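Local coordinates for exported protein (Bacteroides fragilis, PDB 4JX0) that is of unknown function but binds magnesium and joins a BT_3987-like N-terminal domain to a probable F5/8 type C (discoidin-like) beta-sandwich, at residues A[22-27]-A[161-166]; A[57-62]-A[131-136]; A[230-235]-A[292-297]; A[253-258]-A[309-314]. One frame throughout, in Å; residues are numbered along the deposited sequence.

From the N terminus, helix 23-31 is the first element to be tied down: interaction 1 closes a long loop by joining it to the turn that leads into strand 165-174. Interaction 2 (57-62 with 131-136) opens and closes within that loop and reaches the same mixed sheet, its centre about 34 Å from that of interaction 1. Both close before interactions 3 and 4 open in the C-terminal domain. There the segments of interactions 3 and 4 alternate along the chain, so the two loops cross. Interaction 3 pins the corners after strands 227-232 and 283-294; interaction 4 joins the start of strand 255-263 to the segment leading to the magnesium site.

Interaction 1 (A[22-27]-A[161-166]); sequences EEDIRE and RTRSSY
Asp24, in the first turn of helix 23-31, holds the turn at Thr162 and Arg163 with both carboxylate oxygens. Its CG sits between the backbone N and the carbonyl carbon (chi1 60°), and from there the two oxygens part company. OD2 accepts a hydrogen bond from Thr162 OG1 at 2.6 Å through its anti lone pair, while OD1 is met on its syn side by Arg163 NE at 3.0 Å. The second bond is a salt bridge: the oxygen lies in the guanidinium plane, at the edge, although the carboxylate itself is turned 40° from that plane. One carboxylate thus restrains two consecutive residues, and its charge would be expected to be partly balanced by the arginine.

The close-packed side is built around Arg163, extended from CG to NE. Glu22, the N-cap residue, lays CG over one guanidinium face, 3.7 Å from Arg163 NE and offset toward the rim. The bend at chi2 (87°) turns its CD aside, and OE1 is hydrogen-bonded to Tyr39 OH; toward Arg163 there is only a charge attraction, with Glu22 OE2 4.5 Å from Arg163 NH1 and well out of the plane. Buried Ile25 adds a looser touch, CG2 at 4.3 Å from Arg163 CD. By contrast, the Thr162 flank is exposed and held chiefly by its hydroxyl.

Arg163 also forms a cation-pi contact with Tyr42 and a backbone bond with Leu40. The contact thereby seats the helix beside strand 36-41, against which Ile25 packs at Tyr39, at the turn where the chain enters strand 165-174.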
loop_
_atom_site.group_PDB
_atom_site.type_symbol
_atom_site.label_atom_id
_atom_site.label_comp_id
_atom_site.label_asym_id
_atom_site.label_seq_id
_atom_site.Cartn_x
_atom_site.Cartn_y
_atom_site.Cartn_z
ATOM N N GLU A 22 6.115 -3.667 -29.087
ATOM C CA GLU A 22 5.247 -4.700 -28.510
ATOM C C GLU A 22 4.677 -5.559 -29.632
ATOM O O GLU A 22 4.425 -5.046 -30.719
ATOM C CB GLU A 22 4.131 -4.073 -27.665
ATOM C CG GLU A 22 4.636 -3.398 -26.395
ATOM C CD GLU A 22 5.082 -1.950 -26.498
ATOM O OE1 GLU A 22 5.506 -1.524 -27.595
ATOM O OE2 GLU A 22 5.025 -1.242 -25.467
ATOM N N GLU A 23 4.526 -6.867 -29.403
ATOM C CA GLU A 23 4.088 -7.788 -30.456
ATOM C C GLU A 23 2.717 -7.424 -31.056
ATOM O O GLU A 23 2.555 -7.540 -32.267
ATOM C CB GLU A 23 4.069 -9.245 -29.943
ATOM C CG GLU A 23 3.893 -10.305 -31.030
ATOM C CD GLU A 23 4.842 -10.231 -32.217
ATOM O OE1 GLU A 23 6.055 -10.008 -31.998
ATOM O OE2 GLU A 23 4.372 -10.392 -33.368
ATOM N N ASP A 24 1.755 -6.977 -30.236
ATOM C CA ASP A 24 0.410 -6.638 -30.733
ATOM C C ASP A 24 0.415 -5.428 -31.680
ATOM O O ASP A 24 -0.327 -5.445 -32.665
ATOM C CB ASP A 24 -0.581 -6.393 -29.584
ATOM C CG ASP A 24 -0.196 -5.271 -28.650
ATOM O OD1 ASP A 24 0.860 -5.388 -27.986
ATOM O OD2 ASP A 24 -0.953 -4.286 -28.567
ATOM N N ILE A 25 1.227 -4.387 -31.392
ATOM C CA ILE A 25 1.287 -3.210 -32.263
ATOM C C ILE A 25 2.259 -3.494 -33.430
ATOM O O ILE A 25 2.099 -2.877 -34.477
ATOM C CB ILE A 25 1.594 -1.873 -31.527
ATOM C CG1 ILE A 25 3.007 -1.820 -30.958
ATOM C CG2 ILE A 25 0.554 -1.571 -30.446
ATOM C CD1 ILE A 25 3.785 -0.741 -31.525
ATOM N N ARG A 26 3.219 -4.441 -33.282
ATOM C CA ARG A 26 4.104 -4.844 -34.387
ATOM C C ARG A 26 3.270 -5.555 -35.469
ATOM O O ARG A 26 3.569 -5.409 -36.652
ATOM C CB ARG A 26 5.246 -5.756 -33.898
ATOM C CG ARG A 26 6.334 -6.007 -34.954
ATOM C CD ARG A 26 7.314 -7.119 -34.596
ATOM N NE ARG A 26 8.597 -6.597 -34.112
ATOM C CZ ARG A 26 8.918 -6.358 -32.840
ATOM N NH1 ARG A 26 8.043 -6.598 -31.866
ATOM N NH2 ARG A 26 10.118 -5.877 -32.530
ATOM N N GLU A 27 2.218 -6.306 -35.064
ATOM C CA GLU A 27 1.295 -6.970 -35.993
ATOM C C GLU A 27 0.472 -5.927 -36.749
ATOM O O GLU A 27 0.291 -6.078 -37.952
ATOM C CB GLU A 27 0.357 -7.952 -35.267
ATOM C CG GLU A 27 1.018 -9.267 -34.888
ATOM C CD GLU A 27 0.166 -10.205 -34.050
ATOM O OE1 GLU A 27 -1.061 -9.975 -33.949
ATOM O OE2 GLU A 27 0.727 -11.185 -33.507
ATOM N N ARG A 161 -5.332 0.109 -31.992
ATOM C CA ARG A 161 -6.548 -0.642 -31.654
ATOM C C ARG A 161 -6.456 -1.140 -30.200
ATOM O O ARG A 161 -7.320 -0.830 -29.375
ATOM C CB ARG A 161 -6.759 -1.811 -32.649
ATOM C CG ARG A 161 -7.151 -1.326 -34.045
ATOM C CD ARG A 161 -6.928 -2.347 -35.144
ATOM N NE ARG A 161 -7.208 -1.771 -36.464
ATOM C CZ ARG A 161 -7.105 -2.417 -37.625
ATOM N NH1 ARG A 161 -6.722 -3.693 -37.654
ATOM N NH2 ARG A 161 -7.382 -1.796 -38.766
ATOM N N THR A 162 -5.353 -1.835 -29.895
ATOM C CA THR A 162 -5.011 -2.336 -28.566
ATOM C C THR A 162 -4.087 -1.324 -27.873
ATOM O O THR A 162 -3.621 -0.398 -28.528
ATOM C CB THR A 162 -4.328 -3.686 -28.722
ATOM O OG1 THR A 162 -3.212 -3.519 -29.598
ATOM C CG2 THR A 162 -5.262 -4.744 -29.282
ATOM N N ARG A 163 -3.814 -1.501 -26.571
ATOM C CA ARG A 163 -2.939 -0.624 -25.769
ATOM C C ARG A 163 -3.361 0.873 -25.831
ATOM O O ARG A 163 -2.505 1.752 -25.852
ATOM C CB ARG A 163 -1.457 -0.793 -26.170
ATOM C CG ARG A 163 -0.932 -2.181 -25.867
ATOM C CD ARG A 163 0.535 -2.368 -26.184
ATOM N NE ARG A 163 1.057 -3.623 -25.627
ATOM C CZ ARG A 163 1.417 -3.815 -24.360
ATOM N NH1 ARG A 163 1.325 -2.825 -23.476
ATOM N NH2 ARG A 163 1.879 -4.998 -23.967
ATOM N N SER A 164 -4.675 1.149 -25.846
ATOM C CA SER A 164 -5.225 2.512 -25.858
ATOM C C SER A 164 -6.063 2.825 -24.607
ATOM O O SER A 164 -6.465 3.978 -24.440
ATOM C CB SER A 164 -6.093 2.722 -27.095
ATOM O OG SER A 164 -7.157 1.785 -27.170
ATOM N N SER A 165 -6.343 1.817 -23.747
ATOM C CA SER A 165 -7.147 1.997 -22.539
ATOM C C SER A 165 -6.450 1.387 -21.322
ATOM O O SER A 165 -5.616 0.483 -21.465
ATOM C CB SER A 165 -8.528 1.380 -22.723
ATOM O OG SER A 165 -8.445 0.022 -23.125
ATOM N N TYR A 166 -6.782 1.908 -20.130
ATOM C CA TYR A 166 -6.201 1.469 -18.859
ATOM C C TYR A 166 -7.262 1.393 -17.765
ATOM O O TYR A 166 -8.228 2.156 -17.792
ATOM C CB TYR A 166 -5.093 2.434 -18.434
ATOM C CG TYR A 166 -4.042 1.809 -17.552
ATOM C CD1 TYR A 166 -4.197 1.767 -16.177
ATOM C CD2 TYR A 166 -2.858 1.333 -18.083
ATOM C CE1 TYR A 166 -3.215 1.224 -15.357
ATOM C CE2 TYR A 166 -1.857 0.816 -17.271
ATOM C CZ TYR A 166 -2.037 0.761 -15.908
ATOM O OH TYR A 166 -1.043 0.195 -15.153
#

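Interaction 2 (A[57-62]-A[131-136])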
loop_
_atom_site.group_PDB
_atom_site.type_symbol
_atom_site.label_atom_id
_atom_site.label_comp_id
_atom_site.label_asym_id
_atom_site.label_seq_id
_atom_site.Cartn_x
_atom_site.Cartn_y
_atom_site.Cartn_z
ATOM N N VAL A 57 -13.103 8.357 9.678
ATOM C CA VAL A 57 -13.338 9.802 9.580
ATOM C C VAL A 57 -13.056 10.248 8.137
ATOM O O VAL A 57 -13.952 10.779 7.489
ATOM C CB VAL A 57 -12.501 10.626 10.602
ATOM C CG1 VAL A 57 -12.956 12.081 10.635
ATOM C CG2 VAL A 57 -12.572 10.020 11.998
ATOM N N ASN A 58 -11.814 10.046 7.648
ATOM C CA ASN A 58 -11.399 10.424 6.299
ATOM C C ASN A 58 -10.587 9.331 5.605
ATOM O O ASN A 58 -9.782 8.649 6.247
ATOM C CB ASN A 58 -10.537 11.686 6.344
ATOM C CG ASN A 58 -11.246 12.903 6.859
ATOM O OD1 ASN A 58 -12.150 13.438 6.211
ATOM N ND2 ASN A 58 -10.839 13.394 8.015
ATOM N N THR A 59 -10.739 9.243 4.270
ATOM C CA THR A 59 -9.971 8.338 3.423
ATOM C C THR A 59 -8.688 9.057 3.019
ATOM O O THR A 59 -8.707 10.256 2.736
ATOM C CB THR A 59 -10.803 7.884 2.222
ATOM O OG1 THR A 59 -11.891 7.117 2.721
ATOM C CG2 THR A 59 -10.003 7.053 1.207
ATOM N N THR A 60 -7.574 8.323 3.009
ATOM C CA THR A 60 -6.262 8.848 2.627
ATOM C C THR A 60 -5.611 7.881 1.673
ATOM O O THR A 60 -5.659 6.678 1.916
ATOM C CB THR A 60 -5.369 9.047 3.867
ATOM O OG1 THR A 60 -6.081 9.775 4.868
ATOM C CG2 THR A 60 -4.071 9.778 3.539
ATOM N N LEU A 61 -4.965 8.385 0.624
ATOM C CA LEU A 61 -4.255 7.513 -0.303
ATOM C C LEU A 61 -2.930 7.077 0.291
ATOM O O LEU A 61 -2.216 7.890 0.874
ATOM C CB LEU A 61 -4.008 8.209 -1.644
ATOM C CG LEU A 61 -5.221 8.225 -2.549
ATOM C CD1 LEU A 61 -5.253 9.471 -3.384
ATOM C CD2 LEU A 61 -5.263 6.994 -3.419
ATOM N N VAL A 62 -2.603 5.795 0.135
ATOM C CA VAL A 62 -1.318 5.245 0.549
ATOM C C VAL A 62 -0.380 5.502 -0.614
ATOM O O VAL A 62 -0.467 4.808 -1.626
ATOM C CB VAL A 62 -1.425 3.739 0.885
ATOM C CG1 VAL A 62 -0.065 3.164 1.256
ATOM C CG2 VAL A 62 -2.447 3.492 1.983
ATOM N N LYS A 131 -8.022 13.794 -6.553
ATOM C CA LYS A 131 -8.180 14.853 -5.551
ATOM C C LYS A 131 -9.412 14.638 -4.659
ATOM O O LYS A 131 -10.345 13.942 -5.048
ATOM C CB LYS A 131 -8.270 16.233 -6.241
ATOM C CG LYS A 131 -9.423 16.403 -7.238
ATOM C CD LYS A 131 -9.646 17.867 -7.589
ATOM C CE LYS A 131 -10.876 18.072 -8.435
ATOM N NZ LYS A 131 -11.091 19.506 -8.749
ATOM N N ASP A 132 -9.405 15.270 -3.471
ATOM C CA ASP A 132 -10.502 15.286 -2.488
ATOM C C ASP A 132 -11.169 13.910 -2.266
ATOM O O ASP A 132 -12.391 13.783 -2.341
ATOM C CB ASP A 132 -11.567 16.320 -2.913
ATOM C CG ASP A 132 -11.022 17.728 -3.057
ATOM O OD1 ASP A 132 -10.292 18.178 -2.145
ATOM O OD2 ASP A 132 -11.338 18.388 -4.079
ATOM N N VAL A 133 -10.358 12.895 -1.983
ATOM C CA VAL A 133 -10.853 11.536 -1.744
ATOM C C VAL A 133 -11.380 11.367 -0.318
ATOM O O VAL A 133 -12.034 10.369 -0.061
ATOM C CB VAL A 133 -9.787 10.448 -2.060
ATOM C CG1 VAL A 133 -9.328 10.542 -3.511
ATOM C CG2 VAL A 133 -8.591 10.497 -1.106
ATOM N N GLU A 134 -11.084 12.310 0.600
ATOM C CA GLU A 134 -11.450 12.280 2.032
ATOM C C GLU A 134 -12.792 11.589 2.364
ATOM O O GLU A 134 -12.784 10.673 3.178
ATOM C CB GLU A 134 -11.476 13.690 2.632
ATOM C CG GLU A 134 -10.151 14.444 2.582
ATOM C CD GLU A 134 -10.026 15.540 1.532
ATOM O OE1 GLU A 134 -10.966 15.712 0.720
ATOM O OE2 GLU A 134 -8.977 16.226 1.519
ATOM N N LYS A 135 -13.915 11.987 1.742
ATOM C CA LYS A 135 -15.236 11.399 2.049
ATOM C C LYS A 135 -15.622 10.172 1.152
ATOM O O LYS A 135 -16.740 9.662 1.294
ATOM C CB LYS A 135 -16.318 12.481 1.956
ATOM C CG LYS A 135 -16.123 13.628 2.955
ATOM C CD LYS A 135 -16.403 13.232 4.421
ATOM C CE LYS A 135 -15.173 13.142 5.296
ATOM N NZ LYS A 135 -15.521 13.000 6.740
ATOM N N LEU A 136 -14.698 9.659 0.300
ATOM C CA LEU A 136 -14.940 8.454 -0.496
ATOM C C LEU A 136 -14.647 7.269 0.424
ATOM O O LEU A 136 -13.493 6.856 0.536
ATOM C CB LEU A 136 -14.055 8.434 -1.765
ATOM C CG LEU A 136 -14.218 9.592 -2.754
ATOM C CD1 LEU A 136 -13.269 9.443 -3.920
ATOM C CD2 LEU A 136 -15.633 9.677 -3.272
HETATM O O HOH W 1 -14.907 9.203 5.327
#
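A type I beta turn, Val133 to Leu136, in the loop between strands 123-130 and 142-150 docks against the start of edge strand 59-61. Thr59 grips the turn twice. Its N donates to Glu134 O at 2.7 Å, nearly straight (171°) and onto a lone pair in the carbonyl plane. Its OG1, anti to its own carbonyl carbon (chi1 -65°), donates to Leu136 O at 2.7 Å from above that carbonyl plane. The turn is closed by the bond from Leu136 N to Val133 O, so Thr59 binds the carbonyls of its second and last residues. The strand belongs to the mixed sheet of the BT_3987-like N-terminal domain, in which it pairs with strand 47-54; Asn54 ND2 also bonds to Thr59 OG1. On the outer side, the Lys135 chain, bent at chi2 and chi3, ends with NZ hydrogen-bonded to Val57 O at 2.8 Å. The Lys135 and Asn58 side chains cross obliquely, CE beside OD1. A water donates to Val57 O and, weakly, to Glu134 O. On the inner side, Val133 CG2 meets Leu61 CD1 at 4.2 Å, the two side chains about perpendicular; Leu61 continues inward to Leu170 of strand 165-174.

Interaction 3 (A[230-235]-A[292-297]); sequences IILPEK and VECTKV
Ile231 and Lys296 both place a gamma carbon anti to the carbonyl carbon (CG1 in Ile231, chi1 -56°; CG in Lys296, chi1 -53°), and the extended Lys296 chain (chi2 179°) then brings CD beside Ile231 CG1 at 4.0 Å. The two side chains lie side by side, pointing the same way, so the aliphatic part of the lysine lines the isoleucine. They form a non-hydrogen-bonded antiparallel pair. The next pair, Ile230 with Val297, is hydrogen-bonded: Ile230 N reaches Val297 O at 2.7 Å, nearly along the C=O axis, and Val297 N returns to Ile230 O at 3.0 Å. Their side chains take the other face, where both pack on Phe241 of strand 235-244.

A third backbone bond, Leu232 N to Thr295 O at 3.0 Å, carries the bonding to Thr295, the corner between strands 283-294 and 296-304. Leu232 CD1 turns inward to Cys294 SG at 4.3 Å, and both side chains also touch Leu238. On the exposed side Lys235 crosses Glu293 obliquely, mostly through its aliphatic chain, CD 3.5 Å from Glu293 OE1; the salt bridge from NZ to that oxygen is long. Thr295 OG1 bonds to Glu263 OE1.

Both segments turn a corner here, at 233-234 and at 295, passing between sheets. Two such corners, with Ile230, Leu232, Cys294 and Val297 buried, are consistent with one end of a beta-sandwich, as in F5/8 type C (discoidin) domains.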
loop_
_atom_site.group_PDB
_atom_site.type_symbol
_atom_site.label_atom_id
_atom_site.label_comp_id
_atom_site.label_asym_id
_atom_site.label_seq_id
_atom_site.Cartn_x
_atom_site.Cartn_y
_atom_site.Cartn_z
ATOM N N ILE A 230 -0.225 -11.520 21.226
ATOM C CA ILE A 230 -0.228 -11.319 22.676
ATOM C C ILE A 230 -1.625 -11.677 23.112
ATOM O O ILE A 230 -2.564 -11.062 22.613
ATOM C CB ILE A 230 0.145 -9.844 23.050
ATOM C CG1 ILE A 230 1.668 -9.616 23.005
ATOM C CG2 ILE A 230 -0.402 -9.459 24.432
ATOM C CD1 ILE A 230 2.299 -9.862 21.699
ATOM N N ILE A 231 -1.785 -12.648 24.021
ATOM C CA ILE A 231 -3.105 -13.065 24.485
ATOM C C ILE A 231 -3.234 -12.717 25.959
ATOM O O ILE A 231 -2.482 -13.244 26.775
ATOM C CB ILE A 231 -3.324 -14.577 24.218
ATOM C CG1 ILE A 231 -3.125 -14.916 22.720
ATOM C CG2 ILE A 231 -4.721 -15.010 24.672
ATOM C CD1 ILE A 231 -2.652 -16.258 22.472
ATOM N N LEU A 232 -4.196 -11.839 26.296
ATOM C CA LEU A 232 -4.452 -11.427 27.677
ATOM C C LEU A 232 -5.411 -12.416 28.350
ATOM O O LEU A 232 -6.208 -13.044 27.647
ATOM C CB LEU A 232 -5.063 -10.019 27.722
ATOM C CG LEU A 232 -4.340 -8.932 26.936
ATOM C CD1 LEU A 232 -5.072 -7.618 27.050
ATOM C CD2 LEU A 232 -2.903 -8.770 27.409
ATOM N N PRO A 233 -5.397 -12.550 29.695
ATOM C CA PRO A 233 -6.344 -13.477 30.353
ATOM C C PRO A 233 -7.814 -13.067 30.195
ATOM O O PRO A 233 -8.683 -13.935 30.053
ATOM C CB PRO A 233 -5.930 -13.433 31.828
ATOM C CG PRO A 233 -4.627 -12.759 31.857
ATOM C CD PRO A 233 -4.538 -11.872 30.684
ATOM N N GLU A 234 -8.092 -11.745 30.251
ATOM C CA GLU A 234 -9.437 -11.190 30.070
ATOM C C GLU A 234 -9.360 -9.823 29.388
ATOM O O GLU A 234 -8.273 -9.264 29.228
ATOM C CB GLU A 234 -10.195 -11.085 31.417
ATOM C CG GLU A 234 -9.601 -10.149 32.466
ATOM C CD GLU A 234 -8.408 -10.688 33.231
ATOM O OE1 GLU A 234 -8.564 -11.724 33.917
ATOM O OE2 GLU A 234 -7.328 -10.056 33.180
ATOM N N LYS A 235 -10.517 -9.305 28.977
ATOM C CA LYS A 235 -10.662 -7.979 28.371
ATOM C C LYS A 235 -10.079 -6.924 29.308
ATOM O O LYS A 235 -10.406 -6.941 30.493
ATOM C CB LYS A 235 -12.165 -7.701 28.128
ATOM C CG LYS A 235 -12.531 -6.286 27.684
ATOM C CD LYS A 235 -14.026 -6.163 27.374
ATOM C CE LYS A 235 -14.903 -6.133 28.608
ATOM N NZ LYS A 235 -16.305 -5.761 28.279
ATOM N N VAL A 292 -7.044 1.198 24.458
ATOM C CA VAL A 292 -8.052 0.339 23.831
ATOM C C VAL A 292 -8.340 -0.920 24.655
ATOM O O VAL A 292 -7.414 -1.611 25.078
ATOM C CB VAL A 292 -7.629 -0.034 22.372
ATOM C CG1 VAL A 292 -6.191 -0.531 22.286
ATOM C CG2 VAL A 292 -8.584 -1.050 21.751
ATOM N N GLU A 293 -9.642 -1.242 24.822
ATOM C CA GLU A 293 -10.072 -2.480 25.485
ATOM C C GLU A 293 -9.916 -3.606 24.482
ATOM O O GLU A 293 -10.479 -3.526 23.388
ATOM C CB GLU A 293 -11.528 -2.413 26.001
ATOM C CG GLU A 293 -11.654 -2.073 27.476
ATOM C CD GLU A 293 -12.893 -2.637 28.146
ATOM O OE1 GLU A 293 -13.959 -2.689 27.490
ATOM O OE2 GLU A 293 -12.794 -3.025 29.333
ATOM N N CYS A 294 -9.135 -4.634 24.831
ATOM C CA CYS A 294 -8.884 -5.740 23.917
ATOM C C CYS A 294 -8.593 -7.034 24.664
ATOM O O CYS A 294 -8.251 -7.027 25.847
ATOM C CB CYS A 294 -7.737 -5.382 22.977
ATOM S SG CYS A 294 -6.178 -4.966 23.808
ATOM N N THR A 295 -8.745 -8.141 23.932
ATOM C CA THR A 295 -8.490 -9.499 24.404
ATOM C C THR A 295 -7.123 -9.970 23.907
ATOM O O THR A 295 -6.415 -10.662 24.641
ATOM C CB THR A 295 -9.614 -10.422 23.934
ATOM O OG1 THR A 295 -9.807 -10.257 22.525
ATOM C CG2 THR A 295 -10.912 -10.140 24.653
ATOM N N LYS A 296 -6.768 -9.612 22.655
ATOM C CA LYS A 296 -5.491 -9.953 22.035
ATOM C C LYS A 296 -4.953 -8.795 21.187
ATOM O O LYS A 296 -5.721 -7.967 20.700
ATOM C CB LYS A 296 -5.629 -11.186 21.118
ATOM C CG LYS A 296 -6.250 -12.419 21.727
ATOM C CD LYS A 296 -6.327 -13.532 20.689
ATOM C CE LYS A 296 -7.105 -14.730 21.172
ATOM N NZ LYS A 296 -7.542 -15.587 20.039
ATOM N N VAL A 297 -3.633 -8.789 20.963
ATOM C CA VAL A 297 -2.932 -7.824 20.101
ATOM C C VAL A 297 -1.952 -8.640 19.255
ATOM O O VAL A 297 -1.277 -9.509 19.801
ATOM C CB VAL A 297 -2.227 -6.697 20.901
ATOM C CG1 VAL A 297 -1.465 -5.754 19.973
ATOM C CG2 VAL A 297 -3.235 -5.922 21.739
#

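Interaction 4 (A[253-258]-A[309-314]). With MG (magnesium ion), chain D.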
loop_
_atom_site.group_PDB
_atom_site.type_symbol
_atom_site.label_atom_id
_atom_site.label_comp_id
_atom_site.label_asym_id
_atom_site.label_seq_id
_atom_site.Cartn_x
_atom_site.Cartn_y
_atom_site.Cartn_z
ATOM N N TYR A 253 18.068 -6.971 12.951
ATOM C CA TYR A 253 17.151 -7.569 13.911
ATOM C C TYR A 253 16.573 -6.560 14.930
ATOM O O TYR A 253 15.856 -6.980 15.838
ATOM C CB TYR A 253 17.802 -8.747 14.638
ATOM C CG TYR A 253 18.457 -9.734 13.699
ATOM C CD1 TYR A 253 17.731 -10.348 12.687
ATOM C CD2 TYR A 253 19.807 -10.042 13.810
ATOM C CE1 TYR A 253 18.327 -11.253 11.815
ATOM C CE2 TYR A 253 20.417 -10.946 12.943
ATOM C CZ TYR A 253 19.673 -11.552 11.944
ATOM O OH TYR A 253 20.244 -12.458 11.081
HETATM N N MSE A 254 16.797 -5.244 14.739
HETATM C CA MSE A 254 16.279 -4.197 15.621
HETATM C C MSE A 254 14.946 -3.740 15.062
HETATM O O MSE A 254 14.931 -3.162 13.980
HETATM C CB MSE A 254 17.280 -3.021 15.691
HETATM C CG MSE A 254 16.746 -1.782 16.417
HETATM SE SE MSE A 254 18.066 -0.392 16.653
HETATM C CE MSE A 254 18.345 0.107 14.993
ATOM N N LEU A 255 13.842 -3.983 15.769
ATOM C CA LEU A 255 12.505 -3.585 15.316
ATOM C C LEU A 255 12.413 -2.091 15.003
ATOM O O LEU A 255 12.697 -1.266 15.872
ATOM C CB LEU A 255 11.454 -3.942 16.394
ATOM C CG LEU A 255 10.013 -3.474 16.173
ATOM C CD1 LEU A 255 9.453 -4.014 14.867
ATOM C CD2 LEU A 255 9.136 -3.909 17.323
ATOM N N LYS A 256 12.009 -1.757 13.761
ATOM C CA LYS A 256 11.770 -0.385 13.316
ATOM C C LYS A 256 10.295 -0.134 13.203
ATOM O O LYS A 256 9.788 0.817 13.804
ATOM C CB LYS A 256 12.418 -0.111 11.956
ATOM C CG LYS A 256 12.455 1.388 11.614
ATOM C CD LYS A 256 12.139 1.686 10.173
ATOM C CE LYS A 256 12.504 3.099 9.793
ATOM N NZ LYS A 256 11.812 4.123 10.621
ATOM N N SER A 257 9.606 -0.964 12.390
ATOM C CA SER A 257 8.181 -0.801 12.127
ATOM C C SER A 257 7.412 -2.101 12.131
ATOM O O SER A 257 7.984 -3.158 11.893
ATOM C CB SER A 257 7.984 -0.140 10.765
ATOM O OG SER A 257 8.485 -0.951 9.718
ATOM N N CYS A 258 6.094 -2.001 12.363
ATOM C CA CYS A 258 5.152 -3.123 12.307
ATOM C C CYS A 258 3.704 -2.612 12.335
ATOM O O CYS A 258 3.436 -1.484 12.751
ATOM C CB CYS A 258 5.402 -4.116 13.435
ATOM S SG CYS A 258 5.049 -3.473 15.084
ATOM N N PHE A 309 12.993 -8.025 6.741
ATOM C CA PHE A 309 11.825 -8.411 7.544
ATOM C C PHE A 309 12.154 -9.561 8.506
ATOM O O PHE A 309 11.562 -10.641 8.441
ATOM C CB PHE A 309 10.628 -8.764 6.645
ATOM C CG PHE A 309 10.028 -7.520 6.044
ATOM C CD1 PHE A 309 10.585 -6.943 4.911
ATOM C CD2 PHE A 309 9.006 -6.841 6.693
ATOM C CE1 PHE A 309 10.084 -5.747 4.402
ATOM C CE2 PHE A 309 8.490 -5.662 6.166
ATOM C CZ PHE A 309 9.049 -5.111 5.038
ATOM N N SER A 310 13.072 -9.284 9.437
ATOM C CA SER A 310 13.487 -10.200 10.490
ATOM C C SER A 310 13.844 -9.374 11.707
ATOM O O SER A 310 14.795 -8.603 11.629
ATOM C CB SER A 310 14.675 -11.041 10.040
ATOM O OG SER A 310 15.180 -11.830 11.105
ATOM N N VAL A 311 13.064 -9.473 12.793
ATOM C CA VAL A 311 13.312 -8.705 14.011
ATOM C C VAL A 311 13.397 -9.644 15.208
ATOM O O VAL A 311 12.730 -10.676 15.233
ATOM C CB VAL A 311 12.241 -7.596 14.254
ATOM C CG1 VAL A 311 11.925 -6.836 12.972
ATOM C CG2 VAL A 311 10.964 -8.157 14.867
ATOM N N ASP A 312 14.162 -9.228 16.225
ATOM C CA ASP A 312 14.283 -9.915 17.505
ATOM C C ASP A 312 13.278 -9.351 18.468
ATOM O O ASP A 312 13.110 -8.141 18.501
ATOM C CB ASP A 312 15.683 -9.701 18.127
ATOM C CG ASP A 312 16.827 -10.508 17.571
ATOM O OD1 ASP A 312 16.596 -11.299 16.639
ATOM O OD2 ASP A 312 17.969 -10.330 18.056
ATOM N N VAL A 313 12.635 -10.196 19.274
ATOM C CA VAL A 313 11.783 -9.747 20.370
ATOM C C VAL A 313 12.271 -10.582 21.546
ATOM O O VAL A 313 12.125 -11.798 21.542
ATOM C CB VAL A 313 10.260 -9.785 20.112
ATOM C CG1 VAL A 313 9.502 -9.188 21.289
ATOM C CG2 VAL A 313 9.915 -9.002 18.846
ATOM N N ASN A 314 13.010 -9.936 22.454
ATOM C CA ASN A 314 13.669 -10.554 23.603
ATOM C C ASN A 314 12.781 -10.601 24.843
ATOM O O ASN A 314 13.005 -11.439 25.719
ATOM C CB ASN A 314 14.939 -9.765 23.931
ATOM C CG ASN A 314 15.899 -9.648 22.774
ATOM O OD1 ASN A 314 15.799 -10.373 21.787
ATOM N ND2 ASN A 314 16.831 -8.708 22.855
HETATM MG MG MG D . 12.998 -12.300 27.719
HETATM O O HOH W 2 14.544 -13.364 26.621
#
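Tyr253, on the approach to strand 255-263, meets Ser310, Val311 and Asp312 at a loop end of the C-terminal beta-sandwich. Its O accepts a nearly straight hydrogen bond (172°) from Asp312 N at 2.8 Å, and its CA makes a CA-H...O contact with Ser310 O. Ser310 OG comes to the edge of the tyrosine ring, near its plane, 3.3 Å from Tyr253 CE1. The Asp312 carboxylate is almost parallel to the ring, their planes 4° apart, yet its chain crosses that of the tyrosine obliquely, with OD1 3.5 Å from Tyr253 CB. On the inner side Val311 CG1 rests on Leu255, 4.2 Å from CD1, and Leu255 goes on to touch Leu243.

The polar ends are fixed from outside: Ser310 OG bonds to Thr221 O and Asp312 OD2 to Asn246 ND2. Thr245 OG1 bridges the two segments, bonding to Leu255 N and to Asp312 O. Farther along strand 255-263, Lys256 and Ser257 both face Met303 in a classic beta bulge. Two residues past Asp312 lies the metal site, completed by Ser208, Asp211, Asn213, Glu315 and a water, where Asn314 O binds the magnesium ion at 2.2 Å.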